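Local coordinates for AP-4 complex accessory subunit Tepsin (Equus caballus, PDB 5WF2), which probably associates with the adaptor-like complex AP-4 and may thereby take part in vesicular trafficking of proteins at the trans-Golgi network, at residues Gln26-Ser29 against Leu30-Val34. Sequence-based numbering, arbitrary orientation.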
loop_
_atom_site.group_PDB
_atom_site.type_symbol
_atom_site.label_atom_id
_atom_site.label_comp_id
_atom_site.label_asym_id
_atom_site.label_seq_id
_atom_site.Cartn_x
_atom_site.Cartn_y
_atom_site.Cartn_z
ATOM N N GLN A 26 -10.166 0.487 -12.853
ATOM C CA GLN A 26 -9.744 -0.879 -12.565
ATOM C C GLN A 26 -8.810 -0.902 -11.368
ATOM O O GLN A 26 -8.843 -1.828 -10.542
ATOM C CB GLN A 26 -9.043 -1.482 -13.776
ATOM C CG GLN A 26 -9.934 -1.667 -15.012
ATOM C CD GLN A 26 -9.132 -2.097 -16.251
ATOM O OE1 GLN A 26 -8.055 -1.573 -16.515
ATOM N NE2 GLN A 26 -9.659 -3.058 -17.015
ATOM N N GLU A 27 -7.945 0.103 -11.280
ATOM C CA GLU A 27 -7.044 0.182 -10.141
ATOM C C GLU A 27 -7.827 0.407 -8.856
ATOM O O GLU A 27 -7.529 -0.211 -7.825
ATOM C CB GLU A 27 -5.991 1.270 -10.418
ATOM C CG GLU A 27 -4.994 0.910 -11.517
ATOM C CD GLU A 27 -5.462 1.143 -12.966
ATOM O OE1 GLU A 27 -6.576 1.655 -13.198
ATOM O OE2 GLU A 27 -4.691 0.813 -13.891
ATOM N N LEU A 28 -8.862 1.242 -8.900
ATOM C CA LEU A 28 -9.655 1.480 -7.702
ATOM C C LEU A 28 -10.364 0.212 -7.251
ATOM O O LEU A 28 -10.356 -0.123 -6.065
ATOM C CB LEU A 28 -10.653 2.597 -7.945
ATOM C CG LEU A 28 -11.592 2.838 -6.752
ATOM C CD1 LEU A 28 -10.844 3.208 -5.459
ATOM C CD2 LEU A 28 -12.579 3.923 -7.077
ATOM N N SER A 29 -10.977 -0.509 -8.182
ATOM C CA SER A 29 -11.617 -1.777 -7.836
ATOM C C SER A 29 -10.640 -2.725 -7.178
ATOM O O SER A 29 -10.999 -3.420 -6.219
ATOM C CB SER A 29 -12.200 -2.437 -9.079
ATOM O OG SER A 29 -13.082 -1.550 -9.758
ATOM N N LEU A 30 -9.401 -2.790 -7.694
ATOM C CA LEU A 30 -8.394 -3.678 -7.111
ATOM C C LEU A 30 -8.101 -3.295 -5.666
ATOM O O LEU A 30 -8.031 -4.156 -4.778
ATOM C CB LEU A 30 -7.097 -3.647 -7.938
ATOM C CG LEU A 30 -6.014 -4.577 -7.377
ATOM C CD1 LEU A 30 -6.432 -6.057 -7.432
ATOM C CD2 LEU A 30 -4.669 -4.349 -8.096
ATOM N N VAL A 31 -7.901 -2.006 -5.411
ATOM C CA VAL A 31 -7.550 -1.561 -4.065
ATOM C C VAL A 31 -8.717 -1.762 -3.125
ATOM O O VAL A 31 -8.537 -2.113 -1.952
ATOM C CB VAL A 31 -7.118 -0.091 -4.100
ATOM C CG1 VAL A 31 -7.052 0.525 -2.705
ATOM C CG2 VAL A 31 -5.758 0.033 -4.816
ATOM N N GLN A 32 -9.938 -1.528 -3.620
ATOM C CA GLN A 32 -11.112 -1.770 -2.783
ATOM C C GLN A 32 -11.221 -3.250 -2.439
ATOM O O GLN A 32 -11.551 -3.604 -1.311
ATOM C CB GLN A 32 -12.377 -1.249 -3.482
ATOM C CG GLN A 32 -12.502 0.263 -3.533
ATOM C CD GLN A 32 -13.689 0.764 -4.381
ATOM O OE1 GLN A 32 -14.148 0.090 -5.316
ATOM N NE2 GLN A 32 -14.160 1.969 -4.063
ATOM N N THR A 33 -10.882 -4.136 -3.377
ATOM C CA THR A 33 -10.896 -5.564 -3.081
ATOM C C THR A 33 -9.867 -5.912 -2.018
ATOM O O THR A 33 -10.177 -6.577 -1.018
ATOM C CB THR A 33 -10.632 -6.377 -4.358
ATOM O OG1 THR A 33 -11.816 -6.425 -5.155
ATOM C CG2 THR A 33 -10.208 -7.814 -4.057
ATOM N N VAL A 34 -8.624 -5.482 -2.219
ATOM C CA VAL A 34 -7.567 -5.967 -1.348
ATOM C C VAL A 34 -7.721 -5.434 0.065
ATOM O O VAL A 34 -7.264 -6.079 1.025
ATOM C CB VAL A 34 -6.197 -5.628 -1.949
ATOM C CG1 VAL A 34 -5.880 -4.176 -1.769
ATOM C CG2 VAL A 34 -5.159 -6.501 -1.314
#
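Leu28 and Gln32 meet one helical turn apart. The amide of Gln32 lies against the branched end of Leu28, with Gln32 CD 3.8 Å from Leu28 CG. Gln32 NE2 reaches Leu28 CD1, at 3.8 Å. Gln32 CG sits beside its own backbone N (chi1 -72°), which turns the extended chain back toward Leu28. The methyl groups of Leu28 would probably lose this cover, and lie more open to solvent, with an alanine here in place of Gln32. Thr33 also lies on this partly exposed side. Thr33 N donates to Ser29 O at 2.9 Å, and Thr33 OG1 adds a weak bond to the same oxygen at 3.3 Å. Ser29 OG bonds back to Gln25 O. The other side is tightly packed. Leu30 is buried against Phe50 and Cys54 of helix 44-56, and Val31 against Leu65 and Leu66 of helix 59-68. Val31 CG2 touches Glu27 O at 3.5 Å. Buried Glu27 accepts a hydrogen bond at OE2 from the backbone N of Asn58. Backbone bonds join the successive turns, among them Val31 N to Glu27 O (3.0 Å) and Gln32 N to Leu28 O (2.9 Å). This is the i to i+4 pattern of an amphipathic alpha-helix in the all-helical tepsin VHS/ENTH-like domain.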